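Local coordinates for protein spermidine synthase (Corynebacterium glutamicum ATCC 13032, PDB 3GJY) that probably acts as a spermidine synthase of polyamine biosynthesis, moving an aminopropyl group from decarboxylated S-adenosylmethionine to putrescine, at residues Y27-L36 with L121-W132; G193-S204 with R236-T247. All blocks are in the same frame, centred on the assembly; numbering follows the deposited sequence. Where two conformers were deposited one is given.

Contact 1: Y27-L36 with L121-W132. With FMT (formic acid), chain B.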
loop_
_atom_site.group_PDB
_atom_site.type_symbol
_atom_site.label_atom_id
_atom_site.label_comp_id
_atom_site.label_asym_id
_atom_site.label_seq_id
_atom_site.Cartn_x
_atom_site.Cartn_y
_atom_site.Cartn_z
ATOM N N TYR A 27 -21.115 11.979 0.315
ATOM C CA TYR A 27 -21.752 10.735 -0.166
ATOM C C TYR A 27 -21.769 9.703 0.950
ATOM O O TYR A 27 -20.775 9.503 1.670
ATOM C CB TYR A 27 -21.009 10.214 -1.413
ATOM C CG TYR A 27 -21.076 11.234 -2.520
ATOM C CD1 TYR A 27 -22.108 11.197 -3.456
ATOM C CD2 TYR A 27 -20.147 12.275 -2.595
ATOM C CE1 TYR A 27 -22.220 12.165 -4.437
ATOM C CE2 TYR A 27 -20.255 13.272 -3.582
ATOM C CZ TYR A 27 -21.289 13.203 -4.497
ATOM O OH TYR A 27 -21.420 14.148 -5.487
ATOM N N GLU A 28 -22.901 9.037 1.130
ATOM C CA GLU A 28 -23.005 8.013 2.147
ATOM C C GLU A 28 -22.468 6.689 1.596
ATOM O O GLU A 28 -23.063 6.090 0.679
ATOM C CB GLU A 28 -24.471 7.886 2.585
ATOM C CG GLU A 28 -24.797 6.691 3.452
ATOM C CD GLU A 28 -26.272 6.667 3.848
ATOM O OE1 GLU A 28 -27.034 5.867 3.277
ATOM O OE2 GLU A 28 -26.679 7.479 4.703
ATOM N N GLY A 29 -21.333 6.248 2.103
ATOM C CA GLY A 29 -20.811 4.957 1.722
ATOM C C GLY A 29 -21.454 3.862 2.541
ATOM O O GLY A 29 -22.258 4.106 3.472
ATOM N N GLU A 30 -21.054 2.637 2.259
ATOM C CA GLU A 30 -21.555 1.523 3.025
ATOM C C GLU A 30 -20.921 1.478 4.420
ATOM O O GLU A 30 -21.588 1.086 5.389
ATOM C CB GLU A 30 -21.264 0.236 2.261
ATOM C CG GLU A 30 -21.854 -0.972 2.881
ATOM C CD GLU A 30 -21.536 -2.263 2.109
ATOM O OE1 GLU A 30 -20.635 -2.283 1.212
ATOM O OE2 GLU A 30 -22.192 -3.274 2.422
ATOM N N TYR A 31 -19.645 1.876 4.514
ATOM C CA TYR A 31 -18.865 1.833 5.765
ATOM C C TYR A 31 -18.296 3.198 6.150
ATOM O O TYR A 31 -17.698 3.338 7.220
ATOM C CB TYR A 31 -17.690 0.868 5.658
ATOM C CG TYR A 31 -18.074 -0.586 5.711
ATOM C CD1 TYR A 31 -18.092 -1.275 6.929
ATOM C CD2 TYR A 31 -18.415 -1.282 4.544
ATOM C CE1 TYR A 31 -18.430 -2.623 6.979
ATOM C CE2 TYR A 31 -18.762 -2.611 4.578
ATOM C CZ TYR A 31 -18.765 -3.274 5.813
ATOM O OH TYR A 31 -19.082 -4.593 5.869
ATOM N N SER A 32 -18.477 4.213 5.311
ATOM C CA SER A 32 -17.851 5.511 5.571
ATOM C C SER A 32 -18.608 6.626 4.918
ATOM O O SER A 32 -19.302 6.401 3.920
ATOM C CB SER A 32 -16.433 5.557 5.009
ATOM O OG SER A 32 -16.472 5.677 3.600
ATOM N N VAL A 33 -18.469 7.834 5.463
ATOM C CA VAL A 33 -18.929 9.023 4.733
ATOM C C VAL A 33 -17.804 9.480 3.821
ATOM O O VAL A 33 -16.641 9.590 4.240
ATOM C CB VAL A 33 -19.446 10.172 5.631
ATOM C CG1 VAL A 33 -20.561 9.671 6.541
ATOM C CG2 VAL A 33 -18.337 10.827 6.451
ATOM N N ILE A 34 -18.141 9.718 2.565
ATOM C CA ILE A 34 -17.145 10.052 1.542
ATOM C C ILE A 34 -17.342 11.510 1.115
ATOM O O ILE A 34 -18.441 11.862 0.682
ATOM C CB ILE A 34 -17.320 9.135 0.311
ATOM C CG1 ILE A 34 -17.226 7.657 0.714
ATOM C CG2 ILE A 34 -16.271 9.468 -0.752
ATOM C CD1 ILE A 34 -17.972 6.720 -0.234
ATOM N N GLU A 35 -16.294 12.325 1.210
ATOM C CA GLU A 35 -16.394 13.726 0.791
ATOM C C GLU A 35 -15.487 13.994 -0.390
ATOM O O GLU A 35 -14.321 13.616 -0.389
ATOM C CB GLU A 35 -16.069 14.688 1.934
ATOM C CG GLU A 35 -16.335 16.140 1.592
ATOM C CD GLU A 35 -17.756 16.520 1.855
ATOM O OE1 GLU A 35 -18.435 15.733 2.553
ATOM O OE2 GLU A 35 -18.180 17.600 1.384
ATOM N N LEU A 36 -16.059 14.628 -1.421
ATOM C CA LEU A 36 -15.291 14.997 -2.605
ATOM C C LEU A 36 -15.186 16.503 -2.649
ATOM O O LEU A 36 -16.209 17.193 -2.617
ATOM C CB LEU A 36 -15.990 14.483 -3.868
ATOM C CG LEU A 36 -16.370 12.988 -3.880
ATOM C CD1 LEU A 36 -16.992 12.625 -5.207
ATOM C CD2 LEU A 36 -15.179 12.037 -3.556
ATOM N N LEU A 121 -13.635 -2.883 0.648
ATOM C CA LEU A 121 -14.722 -3.237 1.557
ATOM C C LEU A 121 -16.084 -2.597 1.190
ATOM O O LEU A 121 -17.148 -3.227 1.317
ATOM C CB LEU A 121 -14.295 -2.802 2.968
ATOM C CG LEU A 121 -15.285 -3.074 4.102
ATOM C CD1 LEU A 121 -15.457 -4.580 4.328
ATOM C CD2 LEU A 121 -14.846 -2.321 5.364
ATOM N N ASP A 122 -16.027 -1.357 0.736
ATOM C CA ASP A 122 -17.178 -0.474 0.676
ATOM C C ASP A 122 -17.737 -0.451 -0.748
ATOM O O ASP A 122 -17.102 0.092 -1.656
ATOM C CB ASP A 122 -16.759 0.915 1.178
ATOM C CG ASP A 122 -17.936 1.849 1.381
ATOM O OD1 ASP A 122 -18.862 1.860 0.530
ATOM O OD2 ASP A 122 -17.915 2.586 2.395
ATOM N N ALA A 123 -18.925 -1.052 -0.932
ATOM C CA ALA A 123 -19.518 -1.151 -2.275
ATOM C C ALA A 123 -19.728 0.231 -2.931
ATOM O O ALA A 123 -19.566 0.388 -4.152
ATOM C CB ALA A 123 -20.864 -1.918 -2.202
ATOM N N GLU A 124 -20.039 1.241 -2.115
ATOM C CA GLU A 124 -20.306 2.563 -2.631
ATOM C C GLU A 124 -19.011 3.268 -3.026
ATOM O O GLU A 124 -18.952 3.939 -4.059
ATOM C CB GLU A 124 -21.119 3.404 -1.620
ATOM C CG GLU A 124 -21.439 4.830 -2.126
ATOM C CD GLU A 124 -22.393 4.879 -3.324
ATOM O OE1 GLU A 124 -22.840 3.827 -3.848
ATOM O OE2 GLU A 124 -22.678 6.023 -3.736
ATOM N N LEU A 125 -17.950 3.095 -2.226
ATOM C CA LEU A 125 -16.665 3.625 -2.645
ATOM C C LEU A 125 -16.216 2.957 -3.951
ATOM O O LEU A 125 -15.704 3.636 -4.848
ATOM C CB LEU A 125 -15.579 3.453 -1.582
ATOM C CG LEU A 125 -14.221 4.041 -1.937
ATOM C CD1 LEU A 125 -14.325 5.553 -2.274
ATOM C CD2 LEU A 125 -13.315 3.845 -0.719
ATOM N N ALA A 126 -16.420 1.641 -4.067
ATOM C CA ALA A 126 -16.118 0.935 -5.305
ATOM C C ALA A 126 -16.886 1.509 -6.496
ATOM O O ALA A 126 -16.308 1.713 -7.576
ATOM C CB ALA A 126 -16.392 -0.590 -5.121
ATOM N N ARG A 127 -18.181 1.794 -6.294
ATOM C CA ARG A 127 -19.015 2.316 -7.391
ATOM C C ARG A 127 -18.543 3.728 -7.795
ATOM O O ARG A 127 -18.388 4.013 -8.995
ATOM C CB ARG A 127 -20.485 2.346 -6.935
ATOM C CG ARG A 127 -21.444 2.676 -8.068
ATOM C CD ARG A 127 -22.866 2.870 -7.570
ATOM N NE ARG A 127 -23.013 4.076 -6.766
ATOM C CZ ARG A 127 -23.165 5.302 -7.265
ATOM N NH1 ARG A 127 -23.194 5.495 -8.578
ATOM N NH2 ARG A 127 -23.308 6.338 -6.447
ATOM N N LEU A 128 -18.279 4.601 -6.800
ATOM C CA LEU A 128 -17.776 5.959 -7.098
ATOM C C LEU A 128 -16.432 5.910 -7.816
ATOM O O LEU A 128 -16.168 6.721 -8.683
ATOM C CB LEU A 128 -17.634 6.796 -5.809
ATOM C CG LEU A 128 -18.956 7.205 -5.182
ATOM C CD1 LEU A 128 -18.697 7.869 -3.813
ATOM C CD2 LEU A 128 -19.726 8.147 -6.093
ATOM N N SER A 129 -15.559 4.964 -7.421
ATOM C CA SER A 129 -14.259 4.840 -8.073
ATOM C C SER A 129 -14.417 4.541 -9.556
ATOM O O SER A 129 -13.802 5.212 -10.417
ATOM C CB SER A 129 -13.380 3.769 -7.436
ATOM O OG SER A 129 -13.089 4.090 -6.073
ATOM N N ARG A 130 -15.265 3.548 -9.874
ATOM C CA ARG A 130 -15.476 3.196 -11.288
ATOM C C ARG A 130 -16.111 4.351 -12.073
ATOM O O ARG A 130 -15.723 4.585 -13.225
ATOM C CB ARG A 130 -16.356 1.937 -11.361
ATOM C CG ARG A 130 -16.716 1.441 -12.760
ATOM C CD ARG A 130 -15.527 1.132 -13.646
ATOM N NE ARG A 130 -14.752 -0.010 -13.144
ATOM C CZ ARG A 130 -13.515 -0.295 -13.539
ATOM N NH1 ARG A 130 -12.882 0.533 -14.362
ATOM N NH2 ARG A 130 -12.883 -1.373 -13.042
ATOM N N GLU A 131 -17.039 5.082 -11.446
ATOM C CA GLU A 131 -17.764 6.134 -12.162
ATOM C C GLU A 131 -16.916 7.403 -12.314
ATOM O O GLU A 131 -16.886 8.009 -13.391
ATOM C CB GLU A 131 -19.075 6.487 -11.441
ATOM C CG GLU A 131 -20.157 5.397 -11.392
ATOM C CD GLU A 131 -20.699 4.953 -12.726
ATOM O OE1 GLU A 131 -20.464 5.630 -13.767
ATOM O OE2 GLU A 131 -21.362 3.880 -12.713
ATOM N N TRP A 132 -16.203 7.801 -11.248
ATOM C CA TRP A 132 -15.662 9.163 -11.168
ATOM C C TRP A 132 -14.175 9.306 -10.951
ATOM O O TRP A 132 -13.656 10.408 -11.100
ATOM C CB TRP A 132 -16.376 9.922 -10.020
ATOM C CG TRP A 132 -17.726 10.460 -10.378
ATOM C CD1 TRP A 132 -18.276 10.549 -11.626
ATOM C CD2 TRP A 132 -18.681 11.023 -9.473
ATOM N NE1 TRP A 132 -19.519 11.149 -11.555
ATOM C CE2 TRP A 132 -19.801 11.439 -10.249
ATOM C CE3 TRP A 132 -18.688 11.251 -8.093
ATOM C CZ2 TRP A 132 -20.929 12.052 -9.671
ATOM C CZ3 TRP A 132 -19.819 11.853 -7.508
ATOM C CH2 TRP A 132 -20.909 12.248 -8.309
HETATM C C FMT B . -11.225 2.257 -3.105
HETATM O O1 FMT B . -11.935 2.627 -4.037
HETATM O O2 FMT B . -10.641 1.179 -3.055
HETATM O O HOH W 1 -15.475 2.716 3.733
#

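Contact 2: G193-S204 with R236-T247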
loop_
_atom_site.group_PDB
_atom_site.type_symbol
_atom_site.label_atom_id
_atom_site.label_comp_id
_atom_site.label_asym_id
_atom_site.label_seq_id
_atom_site.Cartn_x
_atom_site.Cartn_y
_atom_site.Cartn_z
ATOM N N GLY A 193 9.697 -15.049 -5.303
ATOM C CA GLY A 193 10.460 -13.817 -5.366
ATOM C C GLY A 193 9.641 -12.556 -5.492
ATOM O O GLY A 193 10.237 -11.483 -5.588
ATOM N N GLY A 194 8.300 -12.655 -5.442
ATOM C CA GLY A 194 7.444 -11.471 -5.623
ATOM C C GLY A 194 7.540 -10.502 -4.458
ATOM O O GLY A 194 8.231 -10.755 -3.480
ATOM N N LEU A 195 6.817 -9.392 -4.564
ATOM C CA LEU A 195 6.940 -8.294 -3.618
ATOM C C LEU A 195 5.687 -8.089 -2.801
ATOM O O LEU A 195 4.607 -7.984 -3.358
ATOM C CB LEU A 195 7.290 -7.004 -4.353
ATOM C CG LEU A 195 7.347 -5.700 -3.556
ATOM C CD1 LEU A 195 8.538 -5.775 -2.616
ATOM C CD2 LEU A 195 7.492 -4.498 -4.540
ATOM N N TYR A 196 5.862 -7.974 -1.484
ATOM C CA TYR A 196 4.844 -7.466 -0.575
ATOM C C TYR A 196 5.245 -6.051 -0.136
ATOM O O TYR A 196 6.357 -5.836 0.332
ATOM C CB TYR A 196 4.713 -8.422 0.637
ATOM C CG TYR A 196 3.832 -7.876 1.741
ATOM C CD1 TYR A 196 2.473 -8.184 1.799
ATOM C CD2 TYR A 196 4.369 -7.042 2.714
ATOM C CE1 TYR A 196 1.668 -7.694 2.810
ATOM C CE2 TYR A 196 3.570 -6.523 3.747
ATOM C CZ TYR A 196 2.202 -6.864 3.786
ATOM O OH TYR A 196 1.376 -6.380 4.769
ATOM N N VAL A 197 4.307 -5.113 -0.232
ATOM C CA VAL A 197 4.531 -3.699 0.151
ATOM C C VAL A 197 3.343 -3.255 0.984
ATOM O O VAL A 197 2.205 -3.424 0.534
ATOM C CB VAL A 197 4.532 -2.747 -1.077
ATOM C CG1 VAL A 197 4.704 -1.295 -0.636
ATOM C CG2 VAL A 197 5.583 -3.126 -2.070
ATOM N N ALA A 198 3.579 -2.656 2.138
ATOM C CA ALA A 198 2.489 -2.178 2.980
ATOM C C ALA A 198 2.677 -0.754 3.436
ATOM O O ALA A 198 3.767 -0.352 3.865
ATOM C CB ALA A 198 2.302 -3.087 4.221
ATOM N N ASN A 199 1.581 -0.009 3.416
ATOM C CA ASN A 199 1.525 1.265 4.117
ATOM C C ASN A 199 1.216 1.015 5.588
ATOM O O ASN A 199 0.250 0.328 5.919
ATOM C CB ASN A 199 0.448 2.141 3.496
ATOM C CG ASN A 199 0.350 3.496 4.136
ATOM O OD1 ASN A 199 1.334 4.019 4.674
ATOM N ND2 ASN A 199 -0.838 4.093 4.048
ATOM N N CYS A 200 2.073 1.510 6.469
ATOM C CA CYS A 200 1.876 1.343 7.921
ATOM C C CYS A 200 1.883 2.724 8.549
ATOM O O CYS A 200 2.861 3.450 8.451
ATOM C CB CYS A 200 2.968 0.438 8.513
ATOM S SG CYS A 200 3.023 0.347 10.299
ATOM N N GLY A 201 0.756 3.110 9.140
ATOM C CA GLY A 201 0.699 4.356 9.923
ATOM C C GLY A 201 1.026 4.054 11.380
ATOM O O GLY A 201 0.511 3.077 11.955
ATOM N N ASP A 202 1.915 4.851 11.975
ATOM C CA ASP A 202 2.291 4.585 13.372
ATOM C C ASP A 202 2.692 5.866 14.100
ATOM O O ASP A 202 3.168 6.841 13.487
ATOM C CB ASP A 202 3.379 3.485 13.465
ATOM C CG ASP A 202 3.339 2.703 14.799
ATOM O OD1 ASP A 202 2.512 3.015 15.698
ATOM O OD2 ASP A 202 4.136 1.758 14.975
ATOM N N HIS A 203 2.453 5.880 15.414
ATOM C CA HIS A 203 3.021 6.957 16.248
ATOM C C HIS A 203 4.361 6.531 16.827
ATOM O O HIS A 203 4.740 5.355 16.751
ATOM C CB HIS A 203 2.073 7.526 17.319
ATOM C CG HIS A 203 0.900 6.660 17.633
ATOM N ND1 HIS A 203 -0.395 7.130 17.594
ATOM C CD2 HIS A 203 0.820 5.361 18.007
ATOM C CE1 HIS A 203 -1.226 6.151 17.907
ATOM N NE2 HIS A 203 -0.515 5.068 18.164
ATOM N N SER A 204 5.064 7.486 17.419
ATOM C CA SER A 204 6.502 7.436 17.398
ATOM C C SER A 204 7.227 6.397 18.287
ATOM O O SER A 204 8.424 6.214 18.140
ATOM C CB SER A 204 7.076 8.859 17.477
ATOM O OG SER A 204 6.886 9.523 16.215
ATOM N N ARG A 236 6.198 13.242 15.233
ATOM C CA ARG A 236 4.793 13.139 14.887
ATOM C C ARG A 236 4.436 11.719 14.407
ATOM O O ARG A 236 5.308 10.881 14.205
ATOM C CB ARG A 236 4.410 14.208 13.841
ATOM C CG ARG A 236 5.232 14.187 12.529
ATOM C CD ARG A 236 4.432 14.794 11.362
ATOM N NE ARG A 236 5.181 14.902 10.101
ATOM C CZ ARG A 236 5.440 13.895 9.258
ATOM N NH1 ARG A 236 5.046 12.647 9.523
ATOM N NH2 ARG A 236 6.120 14.147 8.139
ATOM N N TYR A 237 3.136 11.460 14.291
ATOM C CA TYR A 237 2.599 10.308 13.571
ATOM C C TYR A 237 3.049 10.431 12.125
ATOM O O TYR A 237 3.200 11.538 11.580
ATOM C CB TYR A 237 1.060 10.335 13.672
ATOM C CG TYR A 237 0.306 9.163 13.077
ATOM C CD1 TYR A 237 -0.082 9.145 11.714
ATOM C CD2 TYR A 237 -0.080 8.095 13.892
ATOM C CE1 TYR A 237 -0.812 8.028 11.144
ATOM C CE2 TYR A 237 -0.803 7.008 13.360
ATOM C CZ TYR A 237 -1.160 6.987 12.006
ATOM O OH TYR A 237 -1.868 5.901 11.535
ATOM N N GLY A 238 3.267 9.283 11.485
ATOM C CA GLY A 238 3.652 9.264 10.095
ATOM C C GLY A 238 3.461 7.897 9.462
ATOM O O GLY A 238 2.835 7.001 10.031
ATOM N N ASN A 239 3.990 7.782 8.263
ATOM C CA ASN A 239 3.852 6.555 7.493
ATOM C C ASN A 239 5.196 5.948 7.319
ATOM O O ASN A 239 6.193 6.671 7.097
ATOM C CB ASN A 239 3.283 6.829 6.097
ATOM C CG ASN A 239 1.903 7.361 6.147
ATOM O OD1 ASN A 239 1.712 8.564 6.333
ATOM N ND2 ASN A 239 0.908 6.484 5.999
ATOM N N ILE A 240 5.208 4.621 7.359
ATOM C CA ILE A 240 6.394 3.867 6.990
ATOM C C ILE A 240 5.940 2.792 6.007
ATOM O O ILE A 240 4.936 2.108 6.234
ATOM C CB ILE A 240 7.115 3.288 8.266
ATOM C CG1 ILE A 240 8.384 2.532 7.878
ATOM C CG2 ILE A 240 6.148 2.440 9.107
ATOM C CD1 ILE A 240 9.305 2.253 9.074
ATOM N N ILE A 241 6.667 2.667 4.909
ATOM C CA ILE A 241 6.378 1.647 3.900
ATOM C C ILE A 241 7.249 0.422 4.230
ATOM O O ILE A 241 8.482 0.514 4.284
ATOM C CB ILE A 241 6.728 2.160 2.493
ATOM C CG1 ILE A 241 5.967 3.475 2.164
ATOM C CG2 ILE A 241 6.438 1.052 1.469
ATOM C CD1 ILE A 241 4.478 3.469 2.451
ATOM N N LEU A 242 6.595 -0.709 4.472
ATOM C CA LEU A 242 7.248 -1.978 4.829
ATOM C C LEU A 242 7.266 -2.885 3.626
ATOM O O LEU A 242 6.211 -3.143 3.023
ATOM C CB LEU A 242 6.438 -2.646 5.947
ATOM C CG LEU A 242 6.086 -1.738 7.145
ATOM C CD1 LEU A 242 5.252 -2.541 8.159
ATOM C CD2 LEU A 242 7.348 -1.185 7.827
HETATM N N MSE A 243 8.461 -3.361 3.256
HETATM C CA MSE A 243 8.602 -4.215 2.090
HETATM C C MSE A 243 9.179 -5.585 2.464
HETATM O O MSE A 243 10.117 -5.664 3.261
HETATM C CB MSE A 243 9.420 -3.537 0.986
HETATM C CG MSE A 243 8.760 -2.264 0.461
HETATM SE SE MSE A 243 9.781 -1.375 -0.888
HETATM C CE MSE A 243 11.046 -0.589 0.302
ATOM N N GLY A 244 8.608 -6.649 1.904
ATOM C CA GLY A 244 9.101 -8.004 2.144
ATOM C C GLY A 244 9.173 -8.755 0.822
ATOM O O GLY A 244 8.324 -8.566 -0.055
ATOM N N SER A 245 10.221 -9.560 0.638
ATOM C CA SER A 245 10.346 -10.401 -0.545
ATOM C C SER A 245 11.389 -11.472 -0.281
ATOM O O SER A 245 12.292 -11.277 0.571
ATOM C CB SER A 245 10.868 -9.567 -1.721
ATOM O OG SER A 245 10.967 -10.333 -2.929
ATOM N N ASP A 246 11.289 -12.581 -1.021
ATOM C CA ASP A 246 12.399 -13.545 -1.049
ATOM C C ASP A 246 13.552 -13.113 -1.967
ATOM O O ASP A 246 14.622 -13.722 -1.945
ATOM C CB ASP A 246 11.936 -14.944 -1.429
ATOM C CG ASP A 246 11.074 -15.576 -0.344
ATOM O OD1 ASP A 246 11.178 -15.200 0.846
ATOM O OD2 ASP A 246 10.331 -16.503 -0.711
ATOM N N THR A 247 13.313 -12.071 -2.752
ATOM C CA THR A 247 14.351 -11.412 -3.552
ATOM C C THR A 247 15.059 -10.363 -2.680
ATOM O O THR A 247 14.401 -9.619 -1.949
ATOM C CB THR A 247 13.706 -10.725 -4.782
ATOM O OG1 THR A 247 12.999 -11.695 -5.552
ATOM C CG2 THR A 247 14.749 -10.015 -5.687
HETATM O O HOH W 2 8.509 -15.697 -2.712
HETATM O O HOH W 3 8.778 -13.087 -2.065
HETATM O O HOH W 4 -1.871 6.424 5.546
#

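Contact 1: Y27-L36 with L121-W132
D122 meets the turn of the hairpin 27-36 with its carboxylate. D122 OD1 accepts from E30 N (2.9 Å) on the syn side, while Y31 N reaches OD2 from above the carboxylate plane, 60° out of it. OD1 also takes E124 N and L125 N, so D122 is the N-cap of helix 123-132 and ties that helix end to the turn; three N-H groups share this one oxygen. A water bridges OD2 and S32 OG. From the hairpin side E30, extended beyond CG, returns a bond: A123 N points almost straight at E30 OE1 (3.0 Å, 170° at the hydrogen). These bonds fix the first hairpin of the N-terminal antiparallel sheet on the helix that follows strand 115-120 of the Rossmann-like AdoMet_MTases domain. The buried part lies under strand 33-36, where the CD1 methyls of I34 and L128 meet tip to tip at 3.8 Å beside L125, and L36 CD1 lies 3.6 Å from W132 CE3. W132 turns its edge to the Y27 ring face in an offset T-shaped pair, planes 80° apart, and Y27 OH bonds to I23 O. Toward solvent the contact rests on E30 and on exposed Y31, whose ring lies across L121, with L121 CD2 3.6 Å from the Y31 ring centroid as a CH-pi contact. Along the partly exposed flank E124, bent at chi2, brushes E28 O with CG and offers both carboxylate oxygens to R127, which grips them side-on through NE and NH2.

Contact 2: G193-S204 with R236-T247
N199 and N239 sit on one face in neighbouring non-hydrogen-bonded pairs (N199 with I241, G201 with N239) and join diagonally. N239 ND2 lies in the carbonyl plane of N199 OD1, on a lone pair, at 2.8 Å, the amide planes only 22° apart. N239 reaches there with CG anti to its carbonyl carbon (chi1 -64°), whereas N199 has CG anti to the backbone N. A water accepts from both ND2 groups, and N199 ND2 also bonds to D166 OD1. On the same face V197 CG1 touches I241 CG2 at 3.6 Å, and V197 CG2 lies alongside the CG of selenomethionine M243. The other face carries C200, its CB 3.8 Å from both I240 CG2 and L242 CD1; helix 207-219 packs on C200 and L242. Strand 238-245 runs antiparallel between 194-202 and 222-227, as in the Rossmann-like class I methyltransferase sheet. At one end the Y237 ring spreads over the 201-202 peptide and turns its edge to the H203 ring, planes 73° apart. S204 OG lies 2.9 Å from R236 O, while its hydrogen bond goes to M231 O. At the other end T247 OG1 donates to G193 O (2.8 Å) and S245 OG to G194 O; S245 OG accepts T247 N, an ST turn. Paired backbone bonds thus run evenly from Y196/G244 to D202/G238, one face combines an apolar patch with the asparagine pair, and hydroxyls continue the bonding at G193-G194.

In the fold
Contact 1 closes before contact 2 opens along the chain; their centres lie about 26 Å apart and their nearest atoms about 13 Å, without touching. Only contact 2 lies within the mixed sheet of the AdoMet_MTases domain, about 8 Å from the chain centre, with 194-202 also paired to 160-165. Contact 1, about 19 Å from that centre, joins the separate N-terminal antiparallel sheet to a helix packed on the mixed one. A formic acid, probably from the crystallisation liquor, sits beside L125 and S129. In AdoMet-dependent folds the C-terminal ends of the parallel strands usually form the cofactor pocket; E120, closing strand 115-120 just before contact 1, and N199 of contact 2, bonded to D166, probably lie near it.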